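Local coordinates for protein chitinase (Paenibacillus sp. FPU-7, PDB 5GZT) that probably cleaves chitin and chitodextrins by random endo-hydrolysis of their beta-1,4 linkages between N-acetylglucosamine units, at residues 990-995 / 1035-1040; 1075-1080 / 1086-1091. One frame throughout, in Å; residues are numbered along the deposited sequence.

Both contacts belong to the second family 18 glycoside hydrolase unit of the chain, and their centres lie about 13 Å apart. Along the chain they come in series: interaction 1 closes at 1040 before interaction 2 opens at 1075. Interaction 2 is the central hairpin of a four-stranded antiparallel sheet, inserted between barrel strands 1015-1020 and 1110-1114. Interaction 1 sets the loop that follows barrel strand 964-967 against the loop after strand 1024-1026, an outer strand of that sheet. The two contacts also touch directly, L1036 CD2 lying 3.5 Å from Y1076 OH and G1035 O 3.5 Å from F1087 CD2. Segment 1035-1040 thus bridges hairpin and barrel loop, F1037 of the same turn reaching 990-995.

Interaction 1. Residues 990-995 / 1035-1040; sequences ALSPGD and GLFQQA
S992 meets F1037 over the face of its ring: the serine CB sits 3.9 Å from the F1037 ring centroid, 25° off the normal, a CH-pi contact displaced toward CZ and CE1. L1036 CD1 lies over the centre of the opposite face, 3.8 Å above the plane, so the ring is sandwiched between its own chain neighbour and the loop it reaches. L991 adds an apolar touch, its CB 3.7 Å from F1037 CE2 in an oblique approach.

The aromatic side chain extends from a type II turn, G1035 to Q1038, in which F1037 takes a left-handed backbone conformation. Its CG stands beside the backbone N and anti to the carbonyl carbon (chi1 -51°), directing the ring across to 990-995. That segment carries a type II turn of its own, from S992 to D995, with G994 at the positive-phi position. Two loops of a family 18 barrel meet in this way near the surface: 990-995 leads into helix 998-1007, whereas 1035-1040 belongs to the region inserted after barrel strand 1015-1020. With an alanine here in place of F1037, the S992 methylene and the L1036 methyl would probably lose the slab that separates them, leaving a gap between the two turns.

No hydrogen bond joins 990-995 to 1035-1040, though T980, earlier in the first loop, bonds G1035 O and Q1038 N. S992 OG donates to D995 OD2 at 2.8 Å, reaching the carboxylate on its anti side but 35° out of plane, while D995 N closes the turn onto S992 O at 3.1 Å. The other carboxylate oxygen, D995 OD1, is bonded to H973. In the opposing loop, Q1038 NE2 folds back to L1036 O, 3.3 Å away, approaching from above the carbonyl plane.

Interaction 2. Residues 1075-1080 / 1086-1091; sequences PYLYNP and TFITYD
P1075 and L1077 pack on Y1090 at the tight end of the pairing. P1075 CG stands over the centre of one face of the Y1090 ring, a CH-pi contact 4.1 Å from the centroid and 11° off its normal. L1077 crosses the tyrosine at about a right angle, CD1 lying 3.6 Å from Y1090 CE1. A chi1 of 66° puts Y1090 CG between its backbone N and carbonyl carbon, turning the ring back toward the partner strand. Beside it, L1077 CB meets I1088 CB at 3.7 Å. On the sheet's other face Y1076 CB meets F1087 CZ, also at 3.7 Å, the two rings oblique with planes at 33°.

Strands 1074-1079 and 1086-1089 form an antiparallel beta hairpin, the middle pair of the four-stranded insertion sheet of this family 18 domain. L1077 and I1088 exchange two backbone hydrogen bonds, as do N1079 and T1086. Strand 1065-1069 flanks the first strand and 1024-1026 the second.

Packing is looser where Y1078 CD1 comes no nearer than 4.3 Å to F1087 CB. The T1089 side chain makes no direct contact with 1075-1080; a water bridges its OG1, which Q983 also engages, to P1075 O. Past N1079 the chain emerges at exposed P1080.

Interaction 1. Residues 990-995 / 1035-1040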
ATOM      1  N   ALA B 990      19.523  10.839  -0.222  1.00 29.12           N
ATOM      2  CA  ALA B 990      18.561   9.689  -0.327  1.00 27.90           C
ATOM      3  C   ALA B 990      18.031   9.340   1.054  1.00 28.43           C
ATOM      4  O   ALA B 990      16.888   8.920   1.190  1.00 26.60           O
ATOM      5  CB  ALA B 990      19.227   8.455  -1.040  1.00 28.78           C
ATOM      6  N   LEU B 991      18.844   9.599   2.083  1.00 25.52           N
ATOM      7  CA  LEU B 991      18.438   9.419   3.494  1.00 28.28           C
ATOM      8  C   LEU B 991      17.681  10.566   4.160  1.00 29.81           C
ATOM      9  O   LEU B 991      17.431  10.484   5.351  1.00 31.72           O
ATOM     10  CB  LEU B 991      19.645   9.020   4.341  1.00 28.79           C
ATOM     11  CG  LEU B 991      20.250   7.676   3.895  1.00 36.27           C
ATOM     12  CD1 LEU B 991      21.418   7.217   4.793  1.00 38.30           C
ATOM     13  CD2 LEU B 991      19.172   6.577   3.824  1.00 40.48           C
ATOM     14  N   SER B 992      17.248  11.605   3.425  1.00 25.88           N
ATOM     15  CA  SER B 992      16.423  12.602   4.040  1.00 23.63           C
ATOM     16  C   SER B 992      15.404  13.101   3.020  1.00 29.37           C
ATOM     17  O   SER B 992      15.516  14.241   2.501  1.00 25.51           O
ATOM     18  CB  SER B 992      17.320  13.736   4.615  1.00 25.19           C
ATOM     19  OG  SER B 992      16.504  14.593   5.375  1.00 26.98           O
ATOM     20  N   PRO B 993      14.392  12.263   2.736  1.00 26.59           N
ATOM     21  CA  PRO B 993      13.460  12.627   1.733  1.00 27.73           C
ATOM     22  C   PRO B 993      12.829  14.023   1.973  1.00 30.43           C
ATOM     23  O   PRO B 993      12.449  14.340   3.068  1.00 29.06           O
ATOM     24  CB  PRO B 993      12.369  11.499   1.815  1.00 27.42           C
ATOM     25  CG  PRO B 993      13.088  10.324   2.486  1.00 27.13           C
ATOM     26  CD  PRO B 993      14.120  10.930   3.326  1.00 25.90           C
ATOM     27  N   GLY B 994      12.687  14.823   0.923  1.00 29.04           N
ATOM     28  CA  GLY B 994      11.981  16.110   1.042  1.00 28.92           C
ATOM     29  C   GLY B 994      12.896  17.229   1.596  1.00 26.90           C
ATOM     30  O   GLY B 994      12.445  18.348   1.656  1.00 26.93           O
ATOM     31  N   ASP B 995      14.148  16.930   1.906  1.00 22.16           N
ATOM     32  CA  ASP B 995      15.057  17.887   2.518  1.00 25.75           C
ATOM     33  C   ASP B 995      15.655  18.917   1.503  1.00 27.54           C
ATOM     34  O   ASP B 995      15.539  18.758   0.275  1.00 26.54           O
ATOM     35  CB  ASP B 995      16.188  17.145   3.248  1.00 25.96           C
ATOM     36  CG  ASP B 995      16.701  17.870   4.530  1.00 27.12           C
ATOM     37  OD1 ASP B 995      16.403  19.086   4.756  1.00 26.11           O
ATOM     38  OD2 ASP B 995      17.489  17.226   5.265  1.00 28.66           O
ATOM     39  N   GLY B1035      27.290  10.327  12.831  1.00 39.62           N
ATOM     40  CA  GLY B1035      26.548  11.531  13.245  1.00 38.77           C
ATOM     41  C   GLY B1035      25.543  12.099  12.238  1.00 38.71           C
ATOM     42  O   GLY B1035      24.825  13.045  12.578  1.00 33.34           O
ATOM     43  N   LEU B1036      25.417  11.478  11.055  1.00 36.96           N
ATOM     44  CA  LEU B1036      24.597  12.027   9.978  1.00 35.45           C
ATOM     45  C   LEU B1036      23.135  11.718  10.175  1.00 35.58           C
ATOM     46  O   LEU B1036      22.771  10.554  10.249  1.00 37.26           O
ATOM     47  CB  LEU B1036      25.046  11.455   8.637  1.00 36.22           C
ATOM     48  CG  LEU B1036      24.247  11.908   7.398  1.00 33.95           C
ATOM     49  CD1 LEU B1036      24.400  13.414   7.239  1.00 37.22           C
ATOM     50  CD2 LEU B1036      24.771  11.137   6.163  1.00 34.63           C
ATOM     51  N   PHE B1037      22.312  12.745  10.239  1.00 32.60           N
ATOM     52  CA  PHE B1037      20.857  12.634  10.466  1.00 37.39           C
ATOM     53  C   PHE B1037      20.581  11.943  11.821  1.00 44.36           C
ATOM     54  O   PHE B1037      19.697  11.074  11.919  1.00 39.72           O
ATOM     55  CB  PHE B1037      20.090  11.937   9.306  1.00 37.34           C
ATOM     56  CG  PHE B1037      20.377  12.521   7.922  1.00 36.04           C
ATOM     57  CD1 PHE B1037      20.205  13.905   7.672  1.00 35.09           C
ATOM     58  CD2 PHE B1037      20.754  11.699   6.860  1.00 35.57           C
ATOM     59  CE1 PHE B1037      20.448  14.429   6.393  1.00 33.71           C
ATOM     60  CE2 PHE B1037      20.999  12.222   5.583  1.00 32.54           C
ATOM     61  CZ  PHE B1037      20.875  13.580   5.373  1.00 31.37           C
ATOM     62  N   GLN B1038      21.333  12.363  12.844  1.00 45.31           N
ATOM     63  CA  GLN B1038      21.160  11.896  14.234  1.00 49.80           C
ATOM     64  C   GLN B1038      20.550  12.976  15.117  1.00 49.15           C
ATOM     65  O   GLN B1038      20.835  14.168  14.961  1.00 41.43           O
ATOM     66  CB  GLN B1038      22.508  11.431  14.806  1.00 45.71           C
ATOM     67  CG  GLN B1038      23.065  10.207  14.078  1.00 50.11           C
ATOM     68  CD  GLN B1038      22.061   9.067  13.937  1.00 48.80           C
ATOM     69  OE1 GLN B1038      21.487   8.611  14.913  1.00 54.61           O
ATOM     70  NE2 GLN B1038      21.851   8.613  12.712  1.00 48.20           N
ATOM     71  N   GLN B1039      19.662  12.558  16.004  1.00 51.47           N
ATOM     72  CA  GLN B1039      19.182  13.435  17.076  1.00 54.17           C
ATOM     73  C   GLN B1039      20.395  13.830  17.976  1.00 49.98           C
ATOM     74  O   GLN B1039      21.277  13.012  18.252  1.00 52.41           O
ATOM     75  CB  GLN B1039      18.067  12.727  17.823  1.00 60.01           C
ATOM     76  CG  GLN B1039      17.430  13.538  18.932  1.00 71.02           C
ATOM     77  CD  GLN B1039      16.781  14.826  18.443  1.00 75.71           C
ATOM     78  OE1 GLN B1039      15.989  14.819  17.486  1.00 71.84           O
ATOM     79  NE2 GLN B1039      17.102  15.942  19.113  1.00 73.78           N
ATOM     80  N   ALA B1040      20.513  15.110  18.304  1.00 49.56           N
ATOM     81  CA  ALA B1040      21.666  15.614  19.075  1.00 48.40           C
ATOM     82  C   ALA B1040      21.182  16.210  20.403  1.00 46.35           C
ATOM     83  O   ALA B1040      20.011  16.565  20.545  1.00 40.78           O
ATOM     84  CB  ALA B1040      22.472  16.629  18.299  1.00 45.87           C
TER

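Interaction 2. Residues 1075-1080 / 1086-1091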
ATOM      1  N   PRO B1075      30.110  16.926   1.830  1.00 29.62           N
ATOM      2  CA  PRO B1075      30.974  16.473   2.895  1.00 27.85           C
ATOM      3  C   PRO B1075      30.480  16.822   4.295  1.00 30.96           C
ATOM      4  O   PRO B1075      29.636  17.744   4.507  1.00 29.91           O
ATOM      5  CB  PRO B1075      32.240  17.237   2.619  1.00 28.70           C
ATOM      6  CG  PRO B1075      31.700  18.598   2.178  1.00 29.25           C
ATOM      7  CD  PRO B1075      30.504  18.272   1.362  1.00 27.65           C
ATOM      8  N   TYR B1076      30.994  16.049   5.257  1.00 30.96           N
ATOM      9  CA  TYR B1076      30.790  16.307   6.655  1.00 32.24           C
ATOM     10  C   TYR B1076      31.943  15.752   7.454  1.00 38.11           C
ATOM     11  O   TYR B1076      32.675  14.892   6.982  1.00 41.58           O
ATOM     12  CB  TYR B1076      29.473  15.781   7.198  1.00 30.06           C
ATOM     13  CG  TYR B1076      29.154  14.292   7.032  1.00 32.74           C
ATOM     14  CD1 TYR B1076      28.776  13.768   5.808  1.00 36.41           C
ATOM     15  CD2 TYR B1076      29.184  13.420   8.113  1.00 33.87           C
ATOM     16  CE1 TYR B1076      28.445  12.408   5.667  1.00 33.98           C
ATOM     17  CE2 TYR B1076      28.847  12.078   7.988  1.00 36.25           C
ATOM     18  CZ  TYR B1076      28.487  11.574   6.752  1.00 33.78           C
ATOM     19  OH  TYR B1076      28.173  10.265   6.607  1.00 38.11           O
ATOM     20  N   LEU B1077      32.100  16.281   8.657  1.00 37.79           N
ATOM     21  CA  LEU B1077      33.163  15.894   9.574  1.00 38.72           C
ATOM     22  C   LEU B1077      32.459  15.296  10.773  1.00 40.31           C
ATOM     23  O   LEU B1077      31.415  15.811  11.152  1.00 39.41           O
ATOM     24  CB  LEU B1077      33.977  17.104  10.023  1.00 36.96           C
ATOM     25  CG  LEU B1077      35.249  17.520   9.295  1.00 37.93           C
ATOM     26  CD1 LEU B1077      35.392  17.071   7.877  1.00 35.66           C
ATOM     27  CD2 LEU B1077      35.509  19.017   9.434  1.00 39.42           C
ATOM     28  N   TYR B1078      33.040  14.228  11.351  1.00 40.40           N
ATOM     29  CA  TYR B1078      32.626  13.723  12.670  1.00 41.33           C
ATOM     30  C   TYR B1078      33.876  13.513  13.553  1.00 41.77           C
ATOM     31  O   TYR B1078      34.999  13.159  13.077  1.00 36.39           O
ATOM     32  CB  TYR B1078      31.767  12.449  12.554  1.00 42.25           C
ATOM     33  CG  TYR B1078      31.107  12.051  13.875  1.00 43.24           C
ATOM     34  CD1 TYR B1078      30.108  12.828  14.423  1.00 37.10           C
ATOM     35  CD2 TYR B1078      31.517  10.901  14.593  1.00 47.24           C
ATOM     36  CE1 TYR B1078      29.541  12.531  15.637  1.00 41.14           C
ATOM     37  CE2 TYR B1078      30.916  10.575  15.826  1.00 40.86           C
ATOM     38  CZ  TYR B1078      29.936  11.393  16.346  1.00 42.40           C
ATOM     39  OH  TYR B1078      29.276  11.124  17.536  1.00 36.59           O
ATOM     40  N   ASN B1079      33.706  13.855  14.815  1.00 43.56           N
ATOM     41  CA  ASN B1079      34.751  13.638  15.839  1.00 44.72           C
ATOM     42  C   ASN B1079      33.975  13.094  17.051  1.00 43.72           C
ATOM     43  O   ASN B1079      33.276  13.842  17.734  1.00 40.82           O
ATOM     44  CB  ASN B1079      35.533  14.913  16.175  1.00 47.64           C
ATOM     45  CG  ASN B1079      36.631  14.687  17.240  1.00 52.62           C
ATOM     46  OD1 ASN B1079      36.577  13.743  18.024  1.00 49.89           O
ATOM     47  ND2 ASN B1079      37.640  15.556  17.246  1.00 51.35           N
ATOM     48  N   PRO B1080      34.065  11.768  17.300  1.00 45.19           N
ATOM     49  CA  PRO B1080      33.325  11.193  18.452  1.00 44.58           C
ATOM     50  C   PRO B1080      33.764  11.814  19.809  1.00 48.88           C
ATOM     51  O   PRO B1080      32.950  11.961  20.765  1.00 51.77           O
ATOM     52  CB  PRO B1080      33.637   9.686  18.368  1.00 45.68           C
ATOM     53  CG  PRO B1080      34.713   9.500  17.329  1.00 48.72           C
ATOM     54  CD  PRO B1080      35.043  10.839  16.703  1.00 47.45           C
ATOM     55  N   THR B1086      30.915  15.651  17.842  1.00 45.31           N
ATOM     56  CA  THR B1086      30.746  16.884  17.015  1.00 48.86           C
ATOM     57  C   THR B1086      30.672  16.575  15.476  1.00 44.26           C
ATOM     58  O   THR B1086      31.531  15.900  14.908  1.00 36.15           O
ATOM     59  CB  THR B1086      31.833  17.931  17.355  1.00 47.41           C
ATOM     60  OG1 THR B1086      31.596  18.368  18.688  1.00 44.21           O
ATOM     61  CG2 THR B1086      31.780  19.173  16.436  1.00 46.20           C
ATOM     62  N   PHE B1087      29.575  17.051  14.871  1.00 42.65           N
ATOM     63  CA  PHE B1087      29.250  16.844  13.461  1.00 38.31           C
ATOM     64  C   PHE B1087      29.295  18.196  12.784  1.00 36.84           C
ATOM     65  O   PHE B1087      28.618  19.114  13.241  1.00 34.33           O
ATOM     66  CB  PHE B1087      27.815  16.301  13.352  1.00 39.69           C
ATOM     67  CG  PHE B1087      27.338  16.117  11.941  1.00 35.51           C
ATOM     68  CD1 PHE B1087      26.669  17.167  11.264  1.00 38.41           C
ATOM     69  CD2 PHE B1087      27.513  14.915  11.289  1.00 35.56           C
ATOM     70  CE1 PHE B1087      26.225  17.000   9.951  1.00 34.11           C
ATOM     71  CE2 PHE B1087      27.061  14.741   9.973  1.00 38.62           C
ATOM     72  CZ  PHE B1087      26.420  15.794   9.295  1.00 35.12           C
ATOM     73  N   ILE B1088      30.017  18.284  11.675  1.00 37.65           N
ATOM     74  CA  ILE B1088      30.208  19.546  10.927  1.00 37.79           C
ATOM     75  C   ILE B1088      29.690  19.389   9.473  1.00 33.42           C
ATOM     76  O   ILE B1088      30.030  18.436   8.832  1.00 29.39           O
ATOM     77  CB  ILE B1088      31.703  19.942  10.886  1.00 31.55           C
ATOM     78  CG1 ILE B1088      32.265  20.143  12.292  1.00 33.56           C
ATOM     79  CG2 ILE B1088      31.942  21.233  10.102  1.00 34.81           C
ATOM     80  CD1 ILE B1088      31.537  21.176  13.167  1.00 33.67           C
ATOM     81  N   THR B1089      28.960  20.375   8.966  1.00 30.38           N
ATOM     82  CA  THR B1089      28.430  20.376   7.590  1.00 30.15           C
ATOM     83  C   THR B1089      28.875  21.639   6.913  1.00 30.31           C
ATOM     84  O   THR B1089      28.741  22.750   7.477  1.00 28.07           O
ATOM     85  CB  THR B1089      26.914  20.231   7.588  1.00 29.66           C
ATOM     86  OG1 THR B1089      26.386  20.547   6.300  1.00 29.39           O
ATOM     87  CG2 THR B1089      26.236  21.067   8.701  1.00 30.92           C
ATOM     88  N   TYR B1090      29.472  21.457   5.750  1.00 27.01           N
ATOM     89  CA  TYR B1090      30.199  22.529   5.095  1.00 26.63           C
ATOM     90  C   TYR B1090      30.277  22.279   3.594  1.00 26.16           C
ATOM     91  O   TYR B1090      29.844  21.169   3.157  1.00 23.93           O
ATOM     92  CB  TYR B1090      31.605  22.690   5.729  1.00 28.14           C
ATOM     93  CG  TYR B1090      32.549  21.540   5.530  1.00 27.30           C
ATOM     94  CD1 TYR B1090      32.341  20.298   6.167  1.00 27.16           C
ATOM     95  CD2 TYR B1090      33.655  21.671   4.737  1.00 27.88           C
ATOM     96  CE1 TYR B1090      33.202  19.230   5.955  1.00 27.52           C
ATOM     97  CE2 TYR B1090      34.563  20.612   4.549  1.00 29.54           C
ATOM     98  CZ  TYR B1090      34.339  19.390   5.153  1.00 32.35           C
ATOM     99  OH  TYR B1090      35.233  18.354   4.903  1.00 27.68           O
ATOM    100  N   ASP B1091      30.802  23.259   2.808  1.00 24.65           N
ATOM    101  CA  ASP B1091      31.199  23.027   1.417  1.00 24.03           C
ATOM    102  C   ASP B1091      32.676  22.858   1.361  1.00 25.44           C
ATOM    103  O   ASP B1091      33.357  23.626   1.986  1.00 27.00           O
ATOM    104  CB  ASP B1091      30.870  24.225   0.436  1.00 26.01           C
ATOM    105  CG  ASP B1091      29.476  24.134  -0.196  1.00 27.34           C
ATOM    106  OD1 ASP B1091      29.056  22.992  -0.530  1.00 22.46           O
ATOM    107  OD2 ASP B1091      28.762  25.198  -0.220  1.00 24.73           O
TER
HETATM  108  O   HOH W   1      27.204  18.611   4.648  1.00 23.80           O